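Long-range contacts in major capsid protein (Paramecium bursaria Chlorella virus 1, PDB 5TIP), which self-assembles as trimers into the large icosahedral capsid of the virus, forming the bulk of its protein shell: residues E89-V95 against H107-R113; I104-Y108 against I227-F232. Residues are numbered along the deposited sequence.

Following the chain from the N terminus, helix 87-91 runs into strand 92-99, which turns back as strand 102-108 and passes directly into helix 109-119. Contact 1 closes this short excursion, fastening the entry of the beta hairpin to its exit. Contact 2 begins on the stretch where contact 1 ends: 104-108 overlaps the start of 107-113, sharing His107 and Tyr108, so the two loops follow one another rather than nest. It closes a much longer loop, with 118 residues between its segments, by bringing in 227-232 of strand 223-237. Contact 1 stays within the N-terminal jelly roll, whereas contact 2 ties it to the C-terminal one. Trp111 CG touches Leu230 CD2 at 3.5 Å where they meet.

Contact 1. Residues E89-V95 against H107-R113; sequences EELLQDV and HYNDWFR
The two ends of an antiparallel beta hairpin meet here: helix 89-91 leads into strand 92-95, and strand 107-108 into helix 109-113. Leu92 (phi/psi -82/81) leaves the helix as the centre of an inverse gamma turn. Strand 92-95 and helix 109-113 cross at 102°, their axes 7.7 Å apart.

Val95 and His107 form a hydrogen-bonded pair, Val95 N to His107 O at 3.0 Å and His107 N to Val95 O at 2.8 Å. Asp94 and Tyr108 follow as a non-hydrogen-bonded pair, CA atoms 4.1 Å apart. Gln93, in a classic bulge with Asp94 opposite Thr177 of the neighbouring strand 172-178, has helical angles (-63/-46); its O accepts from Asn109 N at 2.8 Å, just past the N-cap Tyr108. Asn109, chi1 p, sends ND2 to Glu90 O at 3.2 Å.

Val95 CG1 lies 4.0 Å from His107 CB and 4.4 Å from Phe112 CZ; Glu89 CG is 3.8 Å from Phe112 CB.

A buried salt bridge joins Glu89 (chi1, chi2 t) to Arg113 (chi1-3 t, p, m). Tyr128 and Tyr271 also bond the carboxylate; Asp116 (salt bridge) and Tyr86 (cation-pi) hold Arg113. Arg113 NH2 reaches Glu89 OE1 at 3.0 Å, Arg113 NE Glu89 OE2 at 2.5 Å.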
ATOM      1  N   GLU A  89      -0.339 -11.346  20.472  1.00 25.91           N
ATOM      2  CA  GLU A  89      -1.521 -10.494  20.487  1.00 26.85           C
ATOM      3  C   GLU A  89      -2.569 -11.029  21.453  1.00 26.54           C
ATOM      4  O   GLU A  89      -3.174 -10.262  22.212  1.00 30.31           O
ATOM      5  CB  GLU A  89      -2.085 -10.375  19.072  1.00 27.14           C
ATOM      6  CG  GLU A  89      -3.423  -9.675  18.975  1.00 26.58           C
ATOM      7  CD  GLU A  89      -4.038  -9.818  17.600  1.00 26.68           C
ATOM      8  OE1 GLU A  89      -3.533  -9.183  16.651  1.00 26.29           O
ATOM      9  OE2 GLU A  89      -5.019 -10.578  17.465  1.00 25.66           O
ATOM     10  N   GLU A  90      -2.794 -12.346  21.445  1.00 26.58           N
ATOM     11  CA  GLU A  90      -3.754 -12.936  22.371  1.00 23.79           C
ATOM     12  C   GLU A  90      -3.279 -12.837  23.812  1.00 26.74           C
ATOM     13  O   GLU A  90      -4.100 -12.682  24.723  1.00 28.30           O
ATOM     14  CB  GLU A  90      -4.013 -14.398  22.008  1.00 24.40           C
ATOM     15  CG  GLU A  90      -5.043 -15.067  22.904  1.00 29.62           C
ATOM     16  CD  GLU A  90      -5.210 -16.542  22.613  1.00 33.72           C
ATOM     17  OE1 GLU A  90      -4.430 -17.085  21.803  1.00 36.06           O
ATOM     18  OE2 GLU A  90      -6.122 -17.161  23.200  1.00 35.22           O
ATOM     19  N   LEU A  91      -1.964 -12.924  24.039  1.00 28.77           N
ATOM     20  CA  LEU A  91      -1.439 -12.875  25.401  1.00 30.18           C
ATOM     21  C   LEU A  91      -1.826 -11.575  26.092  1.00 28.67           C
ATOM     22  O   LEU A  91      -2.098 -11.561  27.299  1.00 28.98           O
ATOM     23  CB  LEU A  91       0.081 -13.046  25.383  1.00 29.60           C
ATOM     24  CG  LEU A  91       0.777 -13.117  26.743  1.00 29.11           C
ATOM     25  CD1 LEU A  91       0.248 -14.299  27.539  1.00 22.68           C
ATOM     26  CD2 LEU A  91       2.278 -13.221  26.563  1.00 22.11           C
ATOM     27  N   LEU A  92      -1.860 -10.472  25.344  1.00 28.95           N
ATOM     28  CA  LEU A  92      -2.309  -9.184  25.867  1.00 27.62           C
ATOM     29  C   LEU A  92      -3.834  -9.177  25.828  1.00 26.68           C
ATOM     30  O   LEU A  92      -4.467  -8.626  24.923  1.00 25.94           O
ATOM     31  CB  LEU A  92      -1.712  -8.043  25.055  1.00 30.10           C
ATOM     32  CG  LEU A  92      -1.562  -6.705  25.773  1.00 35.16           C
ATOM     33  CD1 LEU A  92      -0.654  -6.879  26.972  1.00 37.20           C
ATOM     34  CD2 LEU A  92      -1.012  -5.649  24.830  1.00 37.33           C
ATOM     35  N   GLN A  93      -4.435  -9.810  26.841  1.00 29.14           N
ATOM     36  CA  GLN A  93      -5.879 -10.032  26.830  1.00 28.85           C
ATOM     37  C   GLN A  93      -6.645  -8.716  26.853  1.00 29.97           C
ATOM     38  O   GLN A  93      -7.608  -8.533  26.100  1.00 35.10           O
ATOM     39  CB  GLN A  93      -6.288 -10.913  28.009  1.00 28.60           C
ATOM     40  CG  GLN A  93      -7.786 -11.135  28.111  1.00 31.35           C
ATOM     41  CD  GLN A  93      -8.152 -12.168  29.152  1.00 36.22           C
ATOM     42  OE1 GLN A  93      -7.889 -13.357  28.980  1.00 39.22           O
ATOM     43  NE2 GLN A  93      -8.763 -11.719  30.244  1.00 37.79           N
ATOM     44  N   ASP A  94      -6.239  -7.789  27.718  1.00 28.97           N
ATOM     45  CA  ASP A  94      -6.826  -6.458  27.709  1.00 31.09           C
ATOM     46  C   ASP A  94      -5.830  -5.476  28.304  1.00 30.49           C
ATOM     47  O   ASP A  94      -4.987  -5.847  29.126  1.00 33.09           O
ATOM     48  CB  ASP A  94      -8.162  -6.408  28.468  1.00 33.86           C
ATOM     49  CG  ASP A  94      -8.049  -6.884  29.906  1.00 39.54           C
ATOM     50  OD1 ASP A  94      -7.477  -6.151  30.739  1.00 42.25           O
ATOM     51  OD2 ASP A  94      -8.552  -7.989  30.205  1.00 41.19           O
ATOM     52  N   VAL A  95      -5.935  -4.221  27.875  1.00 27.26           N
ATOM     53  CA  VAL A  95      -5.074  -3.147  28.355  1.00 24.37           C
ATOM     54  C   VAL A  95      -5.935  -1.912  28.579  1.00 23.04           C
ATOM     55  O   VAL A  95      -6.747  -1.547  27.723  1.00 22.88           O
ATOM     56  CB  VAL A  95      -3.918  -2.854  27.374  1.00 24.95           C
ATOM     57  CG1 VAL A  95      -4.438  -2.701  25.952  1.00 26.50           C
ATOM     58  CG2 VAL A  95      -3.141  -1.621  27.810  1.00 25.18           C
ATOM     59  N   HIS A 107      -8.827  -1.535  25.797  1.00 25.99           N
ATOM     60  CA  HIS A 107      -8.832  -2.383  24.618  1.00 24.44           C
ATOM     61  C   HIS A 107      -8.743  -3.851  25.018  1.00 23.37           C
ATOM     62  O   HIS A 107      -8.392  -4.189  26.150  1.00 23.96           O
ATOM     63  CB  HIS A 107      -7.672  -2.014  23.688  1.00 21.02           C
ATOM     64  CG  HIS A 107      -7.788  -0.641  23.102  1.00 21.20           C
ATOM     65  ND1 HIS A 107      -6.812  -0.090  22.301  1.00 21.40           N
ATOM     66  CD2 HIS A 107      -8.765   0.292  23.202  1.00 22.05           C
ATOM     67  CE1 HIS A 107      -7.182   1.124  21.932  1.00 21.06           C
ATOM     68  NE2 HIS A 107      -8.362   1.380  22.466  1.00 21.41           N
ATOM     69  N   TYR A 108      -9.072  -4.724  24.069  1.00 22.92           N
ATOM     70  CA  TYR A 108      -9.082  -6.161  24.290  1.00 24.15           C
ATOM     71  C   TYR A 108      -8.359  -6.843  23.135  1.00 25.08           C
ATOM     72  O   TYR A 108      -8.217  -6.274  22.051  1.00 30.84           O
ATOM     73  CB  TYR A 108     -10.517  -6.695  24.414  1.00 24.25           C
ATOM     74  CG  TYR A 108     -11.365  -5.921  25.401  1.00 24.88           C
ATOM     75  CD1 TYR A 108     -12.053  -4.781  25.006  1.00 26.14           C
ATOM     76  CD2 TYR A 108     -11.468  -6.321  26.726  1.00 24.57           C
ATOM     77  CE1 TYR A 108     -12.824  -4.064  25.901  1.00 27.73           C
ATOM     78  CE2 TYR A 108     -12.239  -5.609  27.628  1.00 27.60           C
ATOM     79  CZ  TYR A 108     -12.915  -4.482  27.209  1.00 29.36           C
ATOM     80  OH  TYR A 108     -13.684  -3.766  28.099  1.00 33.12           O
ATOM     81  N   ASN A 109      -7.899  -8.076  23.375  1.00 24.22           N
ATOM     82  CA  ASN A 109      -7.145  -8.779  22.339  1.00 23.97           C
ATOM     83  C   ASN A 109      -7.997  -9.045  21.105  1.00 26.42           C
ATOM     84  O   ASN A 109      -7.482  -9.026  19.982  1.00 31.24           O
ATOM     85  CB  ASN A 109      -6.560 -10.086  22.881  1.00 20.07           C
ATOM     86  CG  ASN A 109      -7.609 -11.003  23.468  1.00 28.45           C
ATOM     87  OD1 ASN A 109      -8.798 -10.691  23.469  1.00 34.78           O
ATOM     88  ND2 ASN A 109      -7.172 -12.155  23.963  1.00 27.46           N
ATOM     89  N   ASP A 110      -9.299  -9.289  21.282  1.00 24.70           N
ATOM     90  CA  ASP A 110     -10.156  -9.490  20.120  1.00 22.23           C
ATOM     91  C   ASP A 110     -10.342  -8.194  19.342  1.00 26.00           C
ATOM     92  O   ASP A 110     -10.588  -8.230  18.131  1.00 26.40           O
ATOM     93  CB  ASP A 110     -11.508 -10.065  20.540  1.00 24.32           C
ATOM     94  CG  ASP A 110     -12.382 -10.430  19.351  1.00 28.52           C
ATOM     95  OD1 ASP A 110     -12.046 -11.398  18.637  1.00 30.58           O
ATOM     96  OD2 ASP A 110     -13.405  -9.749  19.127  1.00 29.85           O
ATOM     97  N   TRP A 111     -10.231  -7.043  20.010  1.00 25.27           N
ATOM     98  CA  TRP A 111     -10.222  -5.785  19.273  1.00 26.03           C
ATOM     99  C   TRP A 111      -8.936  -5.632  18.471  1.00 26.70           C
ATOM    100  O   TRP A 111      -8.967  -5.186  17.318  1.00 27.45           O
ATOM    101  CB  TRP A 111     -10.391  -4.600  20.219  1.00 24.91           C
ATOM    102  CG  TRP A 111     -10.111  -3.305  19.530  1.00 21.96           C
ATOM    103  CD1 TRP A 111      -9.094  -2.439  19.795  1.00 19.30           C
ATOM    104  CD2 TRP A 111     -10.844  -2.742  18.436  1.00 20.99           C
ATOM    105  NE1 TRP A 111      -9.153  -1.364  18.941  1.00 20.50           N
ATOM    106  CE2 TRP A 111     -10.218  -1.526  18.096  1.00 20.82           C
ATOM    107  CE3 TRP A 111     -11.972  -3.145  17.714  1.00 20.67           C
ATOM    108  CZ2 TRP A 111     -10.685  -0.710  17.069  1.00 20.94           C
ATOM    109  CZ3 TRP A 111     -12.431  -2.334  16.694  1.00 20.12           C
ATOM    110  CH2 TRP A 111     -11.789  -1.131  16.381  1.00 20.26           C
ATOM    111  N   PHE A 112      -7.835  -6.027  19.046  1.00 25.12           N
ATOM    112  CA  PHE A 112      -6.582  -6.004  18.355  1.00 20.46           C
ATOM    113  C   PHE A 112      -6.736  -6.882  17.111  1.00 20.74           C
ATOM    114  O   PHE A 112      -6.289  -6.503  16.066  1.00 22.63           O
ATOM    115  CB  PHE A 112      -5.451  -6.481  19.268  1.00 21.61           C
ATOM    116  CG  PHE A 112      -4.876  -5.417  20.124  1.00 26.20           C
ATOM    117  CD1 PHE A 112      -5.655  -4.576  20.806  1.00 26.73           C
ATOM    118  CD2 PHE A 112      -3.529  -5.244  20.206  1.00 32.14           C
ATOM    119  CE1 PHE A 112      -5.141  -3.592  21.568  1.00 27.94           C
ATOM    120  CE2 PHE A 112      -2.986  -4.223  20.965  1.00 31.20           C
ATOM    121  CZ  PHE A 112      -3.810  -3.395  21.656  1.00 28.92           C
ATOM    122  N   ARG A 113      -7.380  -8.039  17.244  1.00 18.85           N
ATOM    123  CA  ARG A 113      -7.589  -8.926  16.106  1.00 18.80           C
ATOM    124  C   ARG A 113      -8.533  -8.296  15.088  1.00 22.53           C
ATOM    125  O   ARG A 113      -8.312  -8.405  13.877  1.00 24.65           O
ATOM    126  CB  ARG A 113      -8.134 -10.273  16.581  1.00 21.48           C
ATOM    127  CG  ARG A 113      -8.203 -11.348  15.501  1.00 21.73           C
ATOM    128  CD  ARG A 113      -6.919 -12.169  15.425  1.00 21.24           C
ATOM    129  NE  ARG A 113      -5.746 -11.333  15.186  1.00 22.57           N
ATOM    130  CZ  ARG A 113      -5.360 -10.916  13.987  1.00 23.58           C
ATOM    131  NH1 ARG A 113      -6.053 -11.261  12.909  1.00 25.66           N
ATOM    132  NH2 ARG A 113      -4.284 -10.153  13.863  1.00 24.31           N
TER

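Contact 2. Residues I104-Y108 against I227-F232; sequences IDKHY and IEQLQF
This is a buried contact between strands of two different sheets, bridged by side chains and water: 104-108 is part of strand 102-108, one of the two edge strands of its four-stranded sheet within this chain, and 227-231 belongs to the sheet containing strand 412-426. They run at 46° to each other, axes 6.3 Å apart, nearest in backbone at Asp105 and Gln229 (CA-CA 5.7 Å). Ile104 (phi/psi -94/-40) and Asp105 (-162/159) form a classic bulge opposite Leu97; the other residues are extended.

Asp105, chi1 t, is the polar centre. Its OD1 accepts from Leu230 N at 3.1 Å and from Lys106 N at 2.8 Å, while OD2 takes His107 NE2 at 2.8 Å. Gln229, chi1 m, donates from NE2 to Ile104 O at 3.0 Å.

The protein has the double jelly-roll fold of this viral lineage; the strands come from its N-terminal and C-terminal halves, so the contact lies between the two jelly rolls.

Four waters bridge the segments further. One donates to Asp105 OD2 (2.5 Å) and Glu228 O (2.8 Å), another to Lys106 O and Leu230 O (2.8 Å each), and two join Tyr108 OH to Phe232 O.

Ile104 CG2 meets Ile227 CD1 at 3.9 Å, and Leu230 CB lies 3.9 Å from His107 CD2. Leu230 CD2 sits at the edge of the Tyr108 ring; Phe232 CD2 lies over its face, 3.6 Å from Tyr108 CE1, ring planes at 58°.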
ATOM      1  N   ILE A 104      -9.445   6.237  30.595  1.00 26.38           N
ATOM      2  CA  ILE A 104      -9.567   6.979  29.346  1.00 22.89           C
ATOM      3  C   ILE A 104     -10.002   6.069  28.206  1.00 23.42           C
ATOM      4  O   ILE A 104     -10.825   6.455  27.372  1.00 23.84           O
ATOM      5  CB  ILE A 104      -8.233   7.682  29.030  1.00 23.03           C
ATOM      6  CG1 ILE A 104      -7.790   8.524  30.226  1.00 20.71           C
ATOM      7  CG2 ILE A 104      -8.362   8.547  27.790  1.00 25.68           C
ATOM      8  CD1 ILE A 104      -8.785   9.589  30.626  1.00 22.81           C
ATOM      9  N   ASP A 105      -9.465   4.853  28.161  1.00 24.07           N
ATOM     10  CA  ASP A 105      -9.814   3.891  27.127  1.00 25.56           C
ATOM     11  C   ASP A 105      -9.401   2.512  27.613  1.00 25.84           C
ATOM     12  O   ASP A 105      -8.552   2.376  28.498  1.00 26.87           O
ATOM     13  CB  ASP A 105      -9.133   4.233  25.797  1.00 29.46           C
ATOM     14  CG  ASP A 105      -9.839   3.620  24.606  1.00 35.08           C
ATOM     15  OD1 ASP A 105     -10.889   2.972  24.804  1.00 37.67           O
ATOM     16  OD2 ASP A 105      -9.343   3.789  23.472  1.00 36.62           O
ATOM     17  N   LYS A 106     -10.013   1.484  27.027  1.00 24.66           N
ATOM     18  CA  LYS A 106      -9.660   0.112  27.363  1.00 24.35           C
ATOM     19  C   LYS A 106      -9.854  -0.760  26.133  1.00 22.85           C
ATOM     20  O   LYS A 106     -10.918  -0.728  25.510  1.00 25.65           O
ATOM     21  CB  LYS A 106     -10.502  -0.415  28.532  1.00 26.25           C
ATOM     22  CG  LYS A 106     -10.187  -1.853  28.909  1.00 28.56           C
ATOM     23  CD  LYS A 106     -10.912  -2.275  30.178  1.00 30.38           C
ATOM     24  CE  LYS A 106     -10.538  -3.694  30.579  1.00 30.75           C
ATOM     25  NZ  LYS A 106     -11.164  -4.094  31.870  1.00 32.00           N
ATOM     26  N   HIS A 107      -8.827  -1.535  25.797  1.00 25.99           N
ATOM     27  CA  HIS A 107      -8.832  -2.383  24.618  1.00 24.44           C
ATOM     28  C   HIS A 107      -8.743  -3.851  25.018  1.00 23.37           C
ATOM     29  O   HIS A 107      -8.392  -4.189  26.150  1.00 23.96           O
ATOM     30  CB  HIS A 107      -7.672  -2.014  23.688  1.00 21.02           C
ATOM     31  CG  HIS A 107      -7.788  -0.641  23.102  1.00 21.20           C
ATOM     32  ND1 HIS A 107      -6.812  -0.090  22.301  1.00 21.40           N
ATOM     33  CD2 HIS A 107      -8.765   0.292  23.202  1.00 22.05           C
ATOM     34  CE1 HIS A 107      -7.182   1.124  21.932  1.00 21.06           C
ATOM     35  NE2 HIS A 107      -8.362   1.380  22.466  1.00 21.41           N
ATOM     36  N   TYR A 108      -9.072  -4.724  24.069  1.00 22.92           N
ATOM     37  CA  TYR A 108      -9.082  -6.161  24.290  1.00 24.15           C
ATOM     38  C   TYR A 108      -8.359  -6.843  23.135  1.00 25.08           C
ATOM     39  O   TYR A 108      -8.217  -6.274  22.051  1.00 30.84           O
ATOM     40  CB  TYR A 108     -10.517  -6.695  24.414  1.00 24.25           C
ATOM     41  CG  TYR A 108     -11.365  -5.921  25.401  1.00 24.88           C
ATOM     42  CD1 TYR A 108     -12.053  -4.781  25.006  1.00 26.14           C
ATOM     43  CD2 TYR A 108     -11.468  -6.321  26.726  1.00 24.57           C
ATOM     44  CE1 TYR A 108     -12.824  -4.064  25.901  1.00 27.73           C
ATOM     45  CE2 TYR A 108     -12.239  -5.609  27.628  1.00 27.60           C
ATOM     46  CZ  TYR A 108     -12.915  -4.482  27.209  1.00 29.36           C
ATOM     47  OH  TYR A 108     -13.684  -3.766  28.099  1.00 33.12           O
ATOM     48  N   ILE A 227     -10.014  13.095  21.014  1.00 29.57           N
ATOM     49  CA  ILE A 227      -9.474  11.747  21.076  1.00 27.96           C
ATOM     50  C   ILE A 227     -10.531  10.755  20.605  1.00 26.82           C
ATOM     51  O   ILE A 227     -11.696  11.096  20.401  1.00 28.70           O
ATOM     52  CB  ILE A 227      -8.975  11.389  22.490  1.00 27.31           C
ATOM     53  CG1 ILE A 227     -10.158  11.141  23.428  1.00 27.85           C
ATOM     54  CG2 ILE A 227      -8.086  12.492  23.036  1.00 28.18           C
ATOM     55  CD1 ILE A 227      -9.758  10.623  24.790  1.00 28.04           C
ATOM     56  N   GLU A 228     -10.107   9.507  20.439  1.00 27.88           N
ATOM     57  CA  GLU A 228     -10.993   8.419  20.066  1.00 25.10           C
ATOM     58  C   GLU A 228     -11.015   7.384  21.181  1.00 25.22           C
ATOM     59  O   GLU A 228     -10.024   7.192  21.892  1.00 26.90           O
ATOM     60  CB  GLU A 228     -10.555   7.775  18.749  1.00 25.63           C
ATOM     61  CG  GLU A 228     -10.651   8.719  17.564  1.00 31.07           C
ATOM     62  CD  GLU A 228     -10.257   8.071  16.254  1.00 36.04           C
ATOM     63  OE1 GLU A 228     -10.117   6.830  16.221  1.00 38.20           O
ATOM     64  OE2 GLU A 228     -10.077   8.804  15.259  1.00 35.46           O
ATOM     65  N   GLN A 229     -12.156   6.720  21.327  1.00 26.24           N
ATOM     66  CA  GLN A 229     -12.345   5.700  22.342  1.00 22.04           C
ATOM     67  C   GLN A 229     -12.943   4.457  21.705  1.00 18.70           C
ATOM     68  O   GLN A 229     -13.573   4.517  20.647  1.00 24.60           O
ATOM     69  CB  GLN A 229     -13.268   6.183  23.466  1.00 22.82           C
ATOM     70  CG  GLN A 229     -12.743   7.349  24.267  1.00 23.13           C
ATOM     71  CD  GLN A 229     -13.751   7.826  25.288  1.00 26.40           C
ATOM     72  OE1 GLN A 229     -14.850   8.254  24.937  1.00 28.47           O
ATOM     73  NE2 GLN A 229     -13.391   7.738  26.560  1.00 28.49           N
ATOM     74  N   LEU A 230     -12.742   3.325  22.366  1.00 20.09           N
ATOM     75  CA  LEU A 230     -13.368   2.075  21.971  1.00 21.29           C
ATOM     76  C   LEU A 230     -14.502   1.758  22.935  1.00 22.49           C
ATOM     77  O   LEU A 230     -14.362   1.924  24.151  1.00 23.09           O
ATOM     78  CB  LEU A 230     -12.358   0.925  21.954  1.00 20.76           C
ATOM     79  CG  LEU A 230     -12.953  -0.437  21.591  1.00 19.02           C
ATOM     80  CD1 LEU A 230     -13.321  -0.495  20.115  1.00 18.70           C
ATOM     81  CD2 LEU A 230     -12.008  -1.567  21.964  1.00 19.07           C
ATOM     82  N   GLN A 231     -15.626   1.311  22.389  1.00 22.11           N
ATOM     83  CA  GLN A 231     -16.760   0.876  23.188  1.00 23.90           C
ATOM     84  C   GLN A 231     -16.990  -0.603  22.938  1.00 25.25           C
ATOM     85  O   GLN A 231     -17.019  -1.048  21.786  1.00 25.58           O
ATOM     86  CB  GLN A 231     -18.023   1.677  22.864  1.00 27.17           C
ATOM     87  CG  GLN A 231     -17.893   3.165  23.132  1.00 31.74           C
ATOM     88  CD  GLN A 231     -19.177   3.923  22.859  1.00 31.93           C
ATOM     89  OE1 GLN A 231     -20.165   3.772  23.577  1.00 34.55           O
ATOM     90  NE2 GLN A 231     -19.170   4.741  21.814  1.00 31.21           N
ATOM     91  N   PHE A 232     -17.142  -1.359  24.020  1.00 26.18           N
ATOM     92  CA  PHE A 232     -17.396  -2.793  23.936  1.00 27.12           C
ATOM     93  C   PHE A 232     -18.021  -3.222  25.251  1.00 32.54           C
ATOM     94  O   PHE A 232     -17.384  -3.111  26.303  1.00 37.39           O
ATOM     95  CB  PHE A 232     -16.102  -3.562  23.662  1.00 26.51           C
ATOM     96  CG  PHE A 232     -16.268  -5.054  23.666  1.00 26.73           C
ATOM     97  CD1 PHE A 232     -16.917  -5.697  22.627  1.00 26.32           C
ATOM     98  CD2 PHE A 232     -15.769  -5.813  24.711  1.00 25.53           C
ATOM     99  CE1 PHE A 232     -17.066  -7.069  22.631  1.00 24.91           C
ATOM    100  CE2 PHE A 232     -15.916  -7.184  24.721  1.00 26.82           C
ATOM    101  CZ  PHE A 232     -16.566  -7.814  23.679  1.00 25.70           C
TER
HETATM  102  O   HOH W   1      -7.818   5.693  22.782  1.00 26.87           O
HETATM  103  O   HOH W   2     -13.575   0.033  26.096  1.00 52.54           O
HETATM  104  O   HOH W   3     -15.094  -1.426  27.147  1.00 32.24           O
HETATM  105  O   HOH W   4     -16.868  -4.480  28.478  1.00 62.06           O